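PDB 2FEF: hypothetical protein PA2201 from Pseudomonas aeruginosa, which is of unknown function but may act as an immunity protein of the PoNi type, neutralising a PoNe-type DNase toxin. Local coordinates for residues B[94-97]-B[98-101]; B[83-86]-B[87-91]; B[105-108]-B[109-113]; B[229-232]-B[233-237]. All blocks are in the same frame, centred on the assembly; numbering follows the deposited sequence.

Interaction 1: residues B[94-97]-B[98-101]; sequences GLAG and AELR
Leu100 N returns to Ala96 O (3.0 Å, N-H...O 165°) and Arg101 N to Gly97 O (2.8 Å), the first i to i+4 bonds of a helix that starts as the chain leaves a loop. The side chain of Leu100 folds back against that loop. Its CG sits 3.4 Å from Leu95 O, and its CD2 branch reaches CB of Leu95 at 4.0 Å. CG of Leu100 stands beside its own backbone N and anti to the carbonyl carbon (chi1 -69°), which sets CG against Leu95 O and turns the CD2 branch toward CB of Leu95. Leu95 and Leu100 both also pack on Ala90 of the preceding helix, so the pair closes the corner between two helices.

The corner is a helix-loop-helix turn. Gly94, with positive phi, ends helix 66-93 in a Schellman motif, and Ala96 takes the N-cap position of helix 97-127. Alanine has no side-chain acceptor for the first turn, and Glu99 serves this end of the helix in another way. Its chain bends at chi2 (64°) and brings OE1 back over the cap, 3.8 Å from CB of Ala96. A water bridges the two residues, donating to Glu99 OE1 (2.6 Å) and accepting from Ala96 N (3.0 Å). The carboxylate, probably charged, thus lies near the N-terminal end of the helix, where the helix dipole would be expected to favour it. Arg101 touches the first turn through its CB, 3.4 Å from Gly97 O; beyond CG the chain runs extended away from the turn, and its guanidinium hydrogen-bonds the carbonyl of Asp160.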
ATOM      1  N   GLY B  94      21.127  -1.093  12.869  1.00 25.73           N
ATOM      2  CA  GLY B  94      21.950  -1.046  14.089  1.00 25.83           C
ATOM      3  C   GLY B  94      21.131  -0.947  15.370  1.00 26.27           C
ATOM      4  O   GLY B  94      21.692  -0.668  16.425  1.00 26.32           O
ATOM      5  N   LEU B  95      19.815  -1.191  15.303  1.00 26.18           N
ATOM      6  CA  LEU B  95      18.989  -1.206  16.536  1.00 27.08           C
ATOM      7  C   LEU B  95      19.527  -2.282  17.498  1.00 26.97           C
ATOM      8  O   LEU B  95      19.875  -3.392  17.078  1.00 26.60           O
ATOM      9  CB  LEU B  95      17.491  -1.410  16.220  1.00 28.05           C
ATOM     10  CG  LEU B  95      16.866  -0.182  15.514  1.00 30.79           C
ATOM     11  CD1 LEU B  95      15.482  -0.475  15.039  1.00 35.05           C
ATOM     12  CD2 LEU B  95      16.792   0.961  16.487  1.00 34.80           C
ATOM     13  N   ALA B  96      19.617  -1.946  18.773  1.00 27.28           N
ATOM     14  CA  ALA B  96      20.243  -2.856  19.729  1.00 27.50           C
ATOM     15  C   ALA B  96      19.296  -3.996  20.081  1.00 27.25           C
ATOM     16  O   ALA B  96      18.098  -3.994  19.700  1.00 26.96           O
ATOM     17  CB  ALA B  96      20.697  -2.129  20.947  1.00 28.75           C
ATOM     18  N   GLY B  97      19.846  -4.979  20.785  1.00 27.62           N
ATOM     19  CA  GLY B  97      19.138  -6.224  21.089  1.00 28.17           C
ATOM     20  C   GLY B  97      17.751  -6.024  21.647  1.00 27.59           C
ATOM     21  O   GLY B  97      16.804  -6.646  21.188  1.00 27.21           O
ATOM     22  N   ALA B  98      17.609  -5.139  22.636  1.00 27.40           N
ATOM     23  CA  ALA B  98      16.291  -4.964  23.277  1.00 27.89           C
ATOM     24  C   ALA B  98      15.218  -4.480  22.294  1.00 28.38           C
ATOM     25  O   ALA B  98      14.060  -4.981  22.317  1.00 28.24           O
ATOM     26  CB  ALA B  98      16.382  -4.054  24.526  1.00 27.95           C
ATOM     27  N   GLU B  99      15.593  -3.524  21.443  1.00 27.58           N
ATOM     28  CA  GLU B  99      14.691  -3.016  20.405  1.00 28.44           C
ATOM     29  C   GLU B  99      14.344  -4.059  19.365  1.00 27.91           C
ATOM     30  O   GLU B  99      13.171  -4.164  18.937  1.00 26.76           O
ATOM     31  CB  GLU B  99      15.225  -1.741  19.741  1.00 29.49           C
ATOM     32  CG  GLU B  99      15.140  -0.498  20.666  1.00 31.33           C
ATOM     33  CD  GLU B  99      16.002  -0.616  21.918  1.00 38.29           C
ATOM     34  OE1 GLU B  99      17.219  -0.896  21.785  1.00 35.74           O
ATOM     35  OE2 GLU B  99      15.461  -0.420  23.041  1.00 40.91           O
ATOM     36  N   LEU B 100      15.345  -4.839  18.957  1.00 27.21           N
ATOM     37  CA  LEU B 100      15.109  -5.910  17.982  1.00 27.54           C
ATOM     38  C   LEU B 100      14.169  -6.950  18.590  1.00 27.10           C
ATOM     39  O   LEU B 100      13.244  -7.437  17.927  1.00 27.19           O
ATOM     40  CB  LEU B 100      16.431  -6.585  17.607  1.00 26.79           C
ATOM     41  CG  LEU B 100      17.444  -5.789  16.792  1.00 29.27           C
ATOM     42  CD1 LEU B 100      18.668  -6.683  16.497  1.00 26.57           C
ATOM     43  CD2 LEU B 100      16.788  -5.262  15.505  1.00 27.65           C
ATOM     44  N   ARG B 101      14.402  -7.267  19.864  1.00 27.48           N
ATOM     45  CA  ARG B 101      13.529  -8.255  20.566  1.00 27.95           C
ATOM     46  C   ARG B 101      12.054  -7.803  20.599  1.00 27.62           C
ATOM     47  O   ARG B 101      11.140  -8.603  20.365  1.00 27.15           O
ATOM     48  CB  ARG B 101      14.068  -8.568  21.966  1.00 27.22           C
ATOM     49  CG  ARG B 101      13.377  -9.792  22.628  1.00 25.68           C
ATOM     50  CD  ARG B 101      13.914  -9.968  24.063  1.00 28.64           C
ATOM     51  NE  ARG B 101      13.655 -11.315  24.579  1.00 26.84           N
ATOM     52  CZ  ARG B 101      12.505 -11.680  25.153  1.00 29.48           C
ATOM     53  NH1 ARG B 101      11.517 -10.807  25.305  1.00 26.19           N
ATOM     54  NH2 ARG B 101      12.346 -12.924  25.577  1.00 27.60           N
TER
HETATM   55  O   HOH W   1      18.428   0.508  19.950  1.00 37.65           O

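Interaction 2: residues B[83-86]-B[87-91]; sequences ASTL and LLKAI
Lys89 lies one turn beyond Thr85, and its amide N gives a nearly straight bond to Thr85 O (2.9 Å, N-H...O 173°). From there the side chain begins over the preceding turn. CB stands 3.6 Å from both Thr85 O and Leu86 O. CG comes closer to the first of these carbonyls, 3.3 Å from Thr85 O, because it lies beside the backbone N (chi1 -67°), with CG2 of Thr85 more loosely placed at 4.5 Å. The chain then bends at chi2, away from Thr85; CD and CE carry NZ outward to a salt bridge with Asp41, while the side chain also packs on Leu45 of helix 35-54. Thr85 OG1 is held by the carbonyls of Glu81 and Tyr251. Leu86 packs on the same helix 35-54, against Trp42 and Leu45, whereas Leu87 extends toward Gln151 and Met155 of helix 146-158. Three further bonds continue the ladder: Leu87 N to Ala83 O, Leu88 N to Ser84 O and Ala90 N to Leu86 O. This is regular alpha-helix in the buried part of helix 66-93, a central helix of an all-helical fold, packed between helices 35-54, 97-127 and 146-158.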
ATOM      1  N   ALA B  83       6.471  -8.137   8.774  1.00 24.21           N
ATOM      2  CA  ALA B  83       7.110  -8.028  10.096  1.00 25.01           C
ATOM      3  C   ALA B  83       8.498  -8.654  10.088  1.00 24.58           C
ATOM      4  O   ALA B  83       9.405  -8.123  10.713  1.00 25.04           O
ATOM      5  CB  ALA B  83       6.240  -8.655  11.224  1.00 24.57           C
ATOM      6  N   SER B  84       8.676  -9.775   9.406  1.00 24.60           N
ATOM      7  CA  SER B  84      10.048 -10.323   9.226  1.00 25.63           C
ATOM      8  C   SER B  84      11.001  -9.331   8.496  1.00 24.57           C
ATOM      9  O   SER B  84      12.166  -9.232   8.849  1.00 24.45           O
ATOM     10  CB  SER B  84       9.998 -11.661   8.463  1.00 25.79           C
ATOM     11  OG  SER B  84       9.558 -12.696   9.345  1.00 27.39           O
ATOM     12  N   THR B  85      10.501  -8.656   7.458  1.00 25.49           N
ATOM     13  CA  THR B  85      11.310  -7.667   6.717  1.00 25.18           C
ATOM     14  C   THR B  85      11.593  -6.482   7.607  1.00 24.93           C
ATOM     15  O   THR B  85      12.706  -6.001   7.651  1.00 24.14           O
ATOM     16  CB  THR B  85      10.657  -7.272   5.376  1.00 25.67           C
ATOM     17  OG1 THR B  85      10.272  -8.471   4.687  1.00 24.59           O
ATOM     18  CG2 THR B  85      11.627  -6.488   4.526  1.00 26.21           C
ATOM     19  N   LEU B  86      10.611  -6.056   8.387  1.00 24.52           N
ATOM     20  CA  LEU B  86      10.859  -4.980   9.354  1.00 24.60           C
ATOM     21  C   LEU B  86      11.998  -5.361  10.287  1.00 24.71           C
ATOM     22  O   LEU B  86      12.894  -4.549  10.555  1.00 23.91           O
ATOM     23  CB  LEU B  86       9.581  -4.685  10.170  1.00 24.68           C
ATOM     24  CG  LEU B  86       9.650  -3.330  10.893  1.00 25.94           C
ATOM     25  CD1 LEU B  86       9.447  -2.146   9.963  1.00 22.30           C
ATOM     26  CD2 LEU B  86       8.613  -3.282  12.047  1.00 28.09           C
ATOM     27  N   LEU B  87      11.965  -6.602  10.793  1.00 23.88           N
ATOM     28  CA  LEU B  87      13.032  -7.062  11.706  1.00 24.14           C
ATOM     29  C   LEU B  87      14.395  -6.978  11.004  1.00 23.37           C
ATOM     30  O   LEU B  87      15.349  -6.431  11.545  1.00 24.82           O
ATOM     31  CB  LEU B  87      12.738  -8.497  12.198  1.00 23.56           C
ATOM     32  CG  LEU B  87      13.820  -9.086  13.142  1.00 24.91           C
ATOM     33  CD1 LEU B  87      14.084  -8.200  14.299  1.00 27.80           C
ATOM     34  CD2 LEU B  87      13.335 -10.455  13.610  1.00 24.70           C
ATOM     35  N   LEU B  88      14.465  -7.501   9.791  1.00 23.93           N
ATOM     36  CA  LEU B  88      15.686  -7.431   9.003  1.00 24.60           C
ATOM     37  C   LEU B  88      16.187  -5.993   8.825  1.00 24.18           C
ATOM     38  O   LEU B  88      17.358  -5.707   9.061  1.00 23.85           O
ATOM     39  CB  LEU B  88      15.470  -8.143   7.646  1.00 23.97           C
ATOM     40  CG  LEU B  88      16.704  -8.094   6.740  1.00 24.25           C
ATOM     41  CD1 LEU B  88      17.900  -8.852   7.366  1.00 22.60           C
ATOM     42  CD2 LEU B  88      16.342  -8.616   5.367  1.00 24.75           C
ATOM     43  N   LYS B  89      15.311  -5.079   8.414  1.00 24.02           N
ATOM     44  CA  LYS B  89      15.717  -3.686   8.281  1.00 24.08           C
ATOM     45  C   LYS B  89      16.250  -3.109   9.602  1.00 24.77           C
ATOM     46  O   LYS B  89      17.202  -2.314   9.624  1.00 24.71           O
ATOM     47  CB  LYS B  89      14.513  -2.879   7.804  1.00 24.71           C
ATOM     48  CG  LYS B  89      14.105  -3.269   6.385  1.00 25.38           C
ATOM     49  CD  LYS B  89      15.096  -2.701   5.356  1.00 29.13           C
ATOM     50  CE  LYS B  89      14.915  -3.419   4.027  1.00 32.18           C
ATOM     51  NZ  LYS B  89      15.955  -2.909   3.073  1.00 35.96           N
ATOM     52  N   ALA B  90      15.618  -3.490  10.716  1.00 24.03           N
ATOM     53  CA  ALA B  90      16.053  -3.003  12.025  1.00 25.19           C
ATOM     54  C   ALA B  90      17.470  -3.539  12.385  1.00 24.59           C
ATOM     55  O   ALA B  90      18.287  -2.828  12.963  1.00 25.73           O
ATOM     56  CB  ALA B  90      15.033  -3.422  13.072  1.00 24.15           C
ATOM     57  N   ILE B  91      17.750  -4.788  12.047  1.00 24.75           N
ATOM     58  CA  ILE B  91      19.110  -5.338  12.180  1.00 24.72           C
ATOM     59  C   ILE B  91      20.135  -4.518  11.358  1.00 25.19           C
ATOM     60  O   ILE B  91      21.194  -4.055  11.884  1.00 23.76           O
ATOM     61  CB  ILE B  91      19.188  -6.852  11.747  1.00 24.05           C
ATOM     62  CG1 ILE B  91      18.218  -7.702  12.599  1.00 23.22           C
ATOM     63  CG2 ILE B  91      20.688  -7.352  11.934  1.00 24.88           C
ATOM     64  CD1 ILE B  91      18.005  -9.121  12.075  1.00 25.83           C
TER

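Interaction 3: residues B[105-108]-B[109-113]; sequences LETA and ALWLD
Thr107 and Trp111, one turn apart, carry the contact, and their side chains run alongside each other in the same direction. The apolar touch is between CG2 of Thr107 and CD1 of Trp111 (3.9 Å): the methyl meets the indole in its plane, at the edge of the five-membered ring. Rotation about chi1 of Thr107 (-52°) sets CG2 anti to the backbone N and so turns the methyl, rather than the hydroxyl, toward the ring.

Carbonyl oxygens also lie against side-chain carbon. Thr107 O is near the plane of the same indole edge, 3.2 Å from CD1 of Trp111, and CG of Leu110 is 3.3 Å from Glu106 O.

The backbone bonds form the usual i to i+4 ladder of helix 97-127. Trp111 N to Thr107 O (3.0 Å) and Leu112 N to Ala108 O are nearly straight, whereas Ala109 N to Leu105 O is more bent (148°).

Polar side-chain atoms find partners beyond the pair: Thr107 OG1 bonds back along its own helix to Ile103 O, and Trp111 NE1 bonds Ser84 OG on helix 66-93, its ring also meeting Phe148. Glu106, bent at chi2, passes OE1 to within 4.2 Å of CB of Ala109, and that oxygen accepts from the backbone N of Arg11.

The chemistry therefore divides by direction: the methyl and carbonyl of Thr107 border the indole edge within the helix, Trp111 NE1 ties the helix to helix 66-93, and the Glu106 carboxylate holds the N-terminal segment through the backbone amide of Arg11.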
ATOM      1  N   LEU B 105       9.224 -10.303  18.968  1.00 25.67           N
ATOM      2  CA  LEU B 105       8.081 -10.907  19.677  1.00 26.22           C
ATOM      3  C   LEU B 105       6.822 -10.828  18.831  1.00 27.39           C
ATOM      4  O   LEU B 105       6.031 -11.777  18.820  1.00 26.43           O
ATOM      5  CB  LEU B 105       7.839 -10.255  21.036  1.00 27.06           C
ATOM      6  CG  LEU B 105       8.912 -10.490  22.104  1.00 27.11           C
ATOM      7  CD1 LEU B 105       8.400  -9.927  23.411  1.00 30.62           C
ATOM      8  CD2 LEU B 105       9.302 -11.975  22.260  1.00 28.62           C
ATOM      9  N   GLU B 106       6.658  -9.714  18.107  1.00 27.86           N
ATOM     10  CA  GLU B 106       5.462  -9.541  17.257  1.00 28.42           C
ATOM     11  C   GLU B 106       5.574 -10.237  15.928  1.00 28.61           C
ATOM     12  O   GLU B 106       4.561 -10.705  15.369  1.00 28.77           O
ATOM     13  CB  GLU B 106       5.147  -8.061  17.042  1.00 28.72           C
ATOM     14  CG  GLU B 106       4.765  -7.338  18.340  1.00 28.77           C
ATOM     15  CD  GLU B 106       3.573  -7.999  18.989  1.00 33.13           C
ATOM     16  OE1 GLU B 106       2.660  -8.438  18.249  1.00 36.72           O
ATOM     17  OE2 GLU B 106       3.535  -8.078  20.226  1.00 36.07           O
ATOM     18  N   THR B 107       6.791 -10.301  15.407  1.00 27.20           N
ATOM     19  CA  THR B 107       7.039 -11.061  14.179  1.00 27.71           C
ATOM     20  C   THR B 107       6.670 -12.537  14.429  1.00 26.25           C
ATOM     21  O   THR B 107       5.886 -13.139  13.671  1.00 24.40           O
ATOM     22  CB  THR B 107       8.495 -10.982  13.769  1.00 28.25           C
ATOM     23  OG1 THR B 107       8.905  -9.603  13.718  1.00 31.88           O
ATOM     24  CG2 THR B 107       8.725 -11.691  12.421  1.00 27.93           C
ATOM     25  N   ALA B 108       7.212 -13.103  15.501  1.00 25.82           N
ATOM     26  CA  ALA B 108       6.868 -14.468  15.899  1.00 25.72           C
ATOM     27  C   ALA B 108       5.361 -14.640  16.153  1.00 25.41           C
ATOM     28  O   ALA B 108       4.765 -15.634  15.703  1.00 25.19           O
ATOM     29  CB  ALA B 108       7.684 -14.876  17.132  1.00 26.05           C
ATOM     30  N   ALA B 109       4.736 -13.678  16.844  1.00 25.52           N
ATOM     31  CA  ALA B 109       3.288 -13.758  17.134  1.00 25.70           C
ATOM     32  C   ALA B 109       2.490 -13.717  15.847  1.00 25.72           C
ATOM     33  O   ALA B 109       1.541 -14.441  15.700  1.00 25.59           O
ATOM     34  CB  ALA B 109       2.858 -12.616  18.016  1.00 25.33           C
ATOM     35  N   LEU B 110       2.864 -12.851  14.908  1.00 26.39           N
ATOM     36  CA  LEU B 110       2.093 -12.766  13.676  1.00 26.33           C
ATOM     37  C   LEU B 110       2.203 -14.050  12.862  1.00 26.19           C
ATOM     38  O   LEU B 110       1.201 -14.479  12.287  1.00 24.59           O
ATOM     39  CB  LEU B 110       2.468 -11.533  12.842  1.00 26.68           C
ATOM     40  CG  LEU B 110       1.968 -10.196  13.406  1.00 26.78           C
ATOM     41  CD1 LEU B 110       2.776  -9.088  12.692  1.00 28.97           C
ATOM     42  CD2 LEU B 110       0.410 -10.043  13.263  1.00 26.97           C
ATOM     43  N   TRP B 111       3.406 -14.646  12.791  1.00 24.68           N
ATOM     44  CA  TRP B 111       3.548 -15.944  12.114  1.00 24.95           C
ATOM     45  C   TRP B 111       2.682 -17.065  12.746  1.00 26.37           C
ATOM     46  O   TRP B 111       2.018 -17.831  12.032  1.00 25.68           O
ATOM     47  CB  TRP B 111       5.022 -16.360  12.053  1.00 25.88           C
ATOM     48  CG  TRP B 111       5.780 -15.719  10.914  1.00 23.32           C
ATOM     49  CD1 TRP B 111       6.624 -14.622  10.991  1.00 26.35           C
ATOM     50  CD2 TRP B 111       5.740 -16.102   9.538  1.00 25.68           C
ATOM     51  NE1 TRP B 111       7.129 -14.341   9.741  1.00 26.36           N
ATOM     52  CE2 TRP B 111       6.576 -15.206   8.827  1.00 26.97           C
ATOM     53  CE3 TRP B 111       5.041 -17.097   8.818  1.00 24.43           C
ATOM     54  CZ2 TRP B 111       6.783 -15.312   7.434  1.00 27.33           C
ATOM     55  CZ3 TRP B 111       5.248 -17.206   7.444  1.00 26.94           C
ATOM     56  CH2 TRP B 111       6.104 -16.298   6.764  1.00 26.35           C
ATOM     57  N   LEU B 112       2.701 -17.133  14.077  1.00 26.41           N
ATOM     58  CA  LEU B 112       1.899 -18.081  14.845  1.00 26.97           C
ATOM     59  C   LEU B 112       0.401 -17.836  14.632  1.00 26.61           C
ATOM     60  O   LEU B 112      -0.333 -18.782  14.330  1.00 26.80           O
ATOM     61  CB  LEU B 112       2.222 -17.922  16.327  1.00 26.46           C
ATOM     62  CG  LEU B 112       1.550 -18.899  17.271  1.00 30.53           C
ATOM     63  CD1 LEU B 112       1.918 -20.328  16.863  1.00 30.77           C
ATOM     64  CD2 LEU B 112       1.990 -18.583  18.691  1.00 31.76           C
ATOM     65  N   ASP B 113      -0.045 -16.577  14.781  1.00 26.17           N
ATOM     66  CA  ASP B 113      -1.467 -16.213  14.490  1.00 25.98           C
ATOM     67  C   ASP B 113      -1.877 -16.541  13.072  1.00 26.13           C
ATOM     68  O   ASP B 113      -2.975 -17.083  12.839  1.00 25.92           O
ATOM     69  CB  ASP B 113      -1.756 -14.729  14.800  1.00 26.23           C
ATOM     70  CG  ASP B 113      -1.615 -14.396  16.326  1.00 26.31           C
ATOM     71  OD1 ASP B 113      -1.587 -15.306  17.186  1.00 24.87           O
ATOM     72  OD2 ASP B 113      -1.558 -13.217  16.662  1.00 26.23           O
TER

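Interaction 4: residues B[229-232]-B[233-237]; sequences QYRE and FFQLS
The C-terminal part of helix 223-234, in the PoNi-family region of the chain, is weakly bonded. Phe234 N bonds Tyr230 O (2.9 Å, N-H...O 165°), but the next bond, Gln235 N to Arg231 O, is weak, and a turn closed by Leu236 N to Phe233 O follows.

Tyr230 and Phe234 run side by side in the same direction, CD2 of Tyr230 meeting CE2 of Phe234 at 4.0 Å in the plane of the Phe234 ring. Phe233 offers CD2 to one face of that ring, 3.6 Å above its centre, while CE2 of Phe234 lies in the plane of the Phe233 ring at its edge. The two phenylalanines thus meet edge to face, a T-shaped arrangement. It arises because CG of Phe233 is anti to its backbone N (chi1 176°) whereas that of Phe234 lies beside its own.

A wider pi-type turn interrupts the helix at 229-231, where CB of Phe233 comes 3.4 Å from Gln229 O. Arg246 makes cation-pi contacts with both Tyr230 and Phe233, and Tyr230 OH bonds Glu259 and Trp253. On the exposed side, Gln235 NE2 lies 3.5 Å from NE of Arg231, in the guanidinium plane at its edge, with the amide plane turned 76° against it. Ser237 OG then caps Ala240 N to begin helix 238-243.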
ATOM      1  N   GLN B 229      30.597 -18.517   1.841  1.00 26.31           N
ATOM      2  CA  GLN B 229      29.169 -18.418   1.565  1.00 25.80           C
ATOM      3  C   GLN B 229      28.577 -17.028   1.795  1.00 24.67           C
ATOM      4  O   GLN B 229      27.449 -16.757   1.381  1.00 23.91           O
ATOM      5  CB  GLN B 229      28.364 -19.524   2.299  1.00 25.42           C
ATOM      6  CG  GLN B 229      28.783 -20.982   1.954  1.00 26.20           C
ATOM      7  CD  GLN B 229      28.838 -21.232   0.466  1.00 29.26           C
ATOM      8  OE1 GLN B 229      27.870 -20.958  -0.267  1.00 32.00           O
ATOM      9  NE2 GLN B 229      29.982 -21.725  -0.003  1.00 30.10           N
ATOM     10  N   TYR B 230      29.349 -16.140   2.435  1.00 24.24           N
ATOM     11  CA  TYR B 230      28.855 -14.796   2.696  1.00 24.19           C
ATOM     12  C   TYR B 230      29.772 -13.804   2.023  1.00 24.98           C
ATOM     13  O   TYR B 230      29.371 -13.188   1.060  1.00 24.54           O
ATOM     14  CB  TYR B 230      28.710 -14.514   4.199  1.00 24.66           C
ATOM     15  CG  TYR B 230      27.483 -15.162   4.742  1.00 23.19           C
ATOM     16  CD1 TYR B 230      27.487 -16.509   5.119  1.00 25.16           C
ATOM     17  CD2 TYR B 230      26.273 -14.458   4.783  1.00 25.32           C
ATOM     18  CE1 TYR B 230      26.303 -17.137   5.562  1.00 23.26           C
ATOM     19  CE2 TYR B 230      25.098 -15.065   5.241  1.00 25.23           C
ATOM     20  CZ  TYR B 230      25.118 -16.395   5.613  1.00 25.09           C
ATOM     21  OH  TYR B 230      23.958 -16.958   6.065  1.00 24.94           O
ATOM     22  N   ARG B 231      31.023 -13.696   2.491  1.00 24.74           N
ATOM     23  CA  ARG B 231      31.887 -12.648   1.990  1.00 26.75           C
ATOM     24  C   ARG B 231      32.136 -12.772   0.485  1.00 26.05           C
ATOM     25  O   ARG B 231      31.970 -11.787  -0.226  1.00 25.66           O
ATOM     26  CB  ARG B 231      33.202 -12.534   2.787  1.00 26.79           C
ATOM     27  CG  ARG B 231      34.028 -11.306   2.356  1.00 32.93           C
ATOM     28  CD  ARG B 231      35.234 -11.084   3.224  1.00 42.64           C
ATOM     29  NE  ARG B 231      36.342 -10.519   2.440  1.00 50.00           N
ATOM     30  CZ  ARG B 231      37.640 -10.707   2.691  1.00 51.79           C
ATOM     31  NH1 ARG B 231      38.045 -11.442   3.732  1.00 54.08           N
ATOM     32  NH2 ARG B 231      38.540 -10.155   1.887  1.00 52.44           N
ATOM     33  N   GLU B 232      32.514 -13.966   0.018  1.00 25.96           N
ATOM     34  CA  GLU B 232      32.789 -14.187  -1.407  1.00 26.78           C
ATOM     35  C   GLU B 232      31.537 -14.157  -2.286  1.00 26.17           C
ATOM     36  O   GLU B 232      31.598 -13.807  -3.483  1.00 27.07           O
ATOM     37  CB  GLU B 232      33.578 -15.489  -1.603  1.00 27.09           C
ATOM     38  CG  GLU B 232      35.020 -15.332  -1.113  1.00 28.31           C
ATOM     39  CD  GLU B 232      35.821 -16.637  -1.066  1.00 30.02           C
ATOM     40  OE1 GLU B 232      35.315 -17.718  -1.444  1.00 35.11           O
ATOM     41  OE2 GLU B 232      36.999 -16.568  -0.654  1.00 35.82           O
ATOM     42  N   PHE B 233      30.409 -14.524  -1.701  1.00 23.91           N
ATOM     43  CA  PHE B 233      29.142 -14.465  -2.415  1.00 24.34           C
ATOM     44  C   PHE B 233      28.748 -12.998  -2.656  1.00 24.53           C
ATOM     45  O   PHE B 233      28.441 -12.606  -3.779  1.00 24.25           O
ATOM     46  CB  PHE B 233      28.036 -15.168  -1.616  1.00 22.98           C
ATOM     47  CG  PHE B 233      26.680 -15.051  -2.268  1.00 24.88           C
ATOM     48  CD1 PHE B 233      26.437 -15.688  -3.476  1.00 23.29           C
ATOM     49  CD2 PHE B 233      25.686 -14.263  -1.711  1.00 23.34           C
ATOM     50  CE1 PHE B 233      25.201 -15.564  -4.112  1.00 20.75           C
ATOM     51  CE2 PHE B 233      24.444 -14.126  -2.340  1.00 23.65           C
ATOM     52  CZ  PHE B 233      24.197 -14.794  -3.535  1.00 25.40           C
ATOM     53  N   PHE B 234      28.785 -12.184  -1.601  1.00 24.56           N
ATOM     54  CA  PHE B 234      28.292 -10.817  -1.720  1.00 26.55           C
ATOM     55  C   PHE B 234      29.319  -9.909  -2.418  1.00 26.95           C
ATOM     56  O   PHE B 234      29.013  -8.773  -2.775  1.00 28.74           O
ATOM     57  CB  PHE B 234      27.804 -10.270  -0.358  1.00 26.01           C
ATOM     58  CG  PHE B 234      26.491 -10.862   0.090  1.00 27.81           C
ATOM     59  CD1 PHE B 234      25.309 -10.582  -0.606  1.00 29.38           C
ATOM     60  CD2 PHE B 234      26.432 -11.712   1.214  1.00 26.21           C
ATOM     61  CE1 PHE B 234      24.067 -11.155  -0.188  1.00 29.00           C
ATOM     62  CE2 PHE B 234      25.255 -12.280   1.634  1.00 27.39           C
ATOM     63  CZ  PHE B 234      24.033 -12.007   0.941  1.00 27.43           C
ATOM     64  N   GLN B 235      30.529 -10.414  -2.607  1.00 27.04           N
ATOM     65  CA  GLN B 235      31.532  -9.734  -3.412  1.00 27.00           C
ATOM     66  C   GLN B 235      31.273  -9.865  -4.924  1.00 25.99           C
ATOM     67  O   GLN B 235      31.797  -9.076  -5.720  1.00 23.83           O
ATOM     68  CB  GLN B 235      32.921 -10.243  -3.060  1.00 28.12           C
ATOM     69  CG  GLN B 235      33.544  -9.424  -1.934  1.00 32.54           C
ATOM     70  CD  GLN B 235      34.856  -9.976  -1.420  1.00 37.11           C
ATOM     71  OE1 GLN B 235      35.211 -11.158  -1.626  1.00 39.03           O
ATOM     72  NE2 GLN B 235      35.594  -9.117  -0.725  1.00 37.57           N
ATOM     73  N   LEU B 236      30.484 -10.863  -5.323  1.00 24.45           N
ATOM     74  CA  LEU B 236      30.149 -11.038  -6.744  1.00 24.14           C
ATOM     75  C   LEU B 236      29.204  -9.898  -7.122  1.00 25.13           C
ATOM     76  O   LEU B 236      28.481  -9.401  -6.271  1.00 23.88           O
ATOM     77  CB  LEU B 236      29.399 -12.367  -6.976  1.00 23.49           C
ATOM     78  CG  LEU B 236      30.080 -13.700  -6.603  1.00 20.29           C
ATOM     79  CD1 LEU B 236      29.103 -14.910  -6.771  1.00 19.97           C
ATOM     80  CD2 LEU B 236      31.424 -13.904  -7.341  1.00 20.46           C
ATOM     81  N   SER B 237      29.181  -9.505  -8.395  1.00 25.89           N
ATOM     82  CA  SER B 237      28.089  -8.618  -8.885  1.00 27.51           C
ATOM     83  C   SER B 237      26.700  -9.179  -8.562  1.00 28.50           C
ATOM     84  O   SER B 237      26.519 -10.399  -8.457  1.00 28.39           O
ATOM     85  CB  SER B 237      28.240  -8.384 -10.406  1.00 27.67           C
ATOM     86  OG  SER B 237      27.668  -9.463 -11.126  1.00 26.36           O
TER

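How the interactions relate
Along the chain the order is interaction 2, 1, 3, 4. The first three belong to a helical hairpin within the N-terminal family region: interaction 2 lies on helix 66-93, interaction 1 at the turn and start of helix 97-127, and interaction 3 farther along that helix. Centres of interactions 1 and 2 are about 11 Å apart, those of 2 and 3 about 13 Å; both pairs touch, joining two consecutive helices into one packed unit. Interaction 4 belongs to a separate part of the fold, the C-terminal PoNi-family region, and touches none of them: centre to centre, it is about 22 Å from interaction 2 and about 31 Å from interaction 3, which lies on the opposite side of the chain's centre.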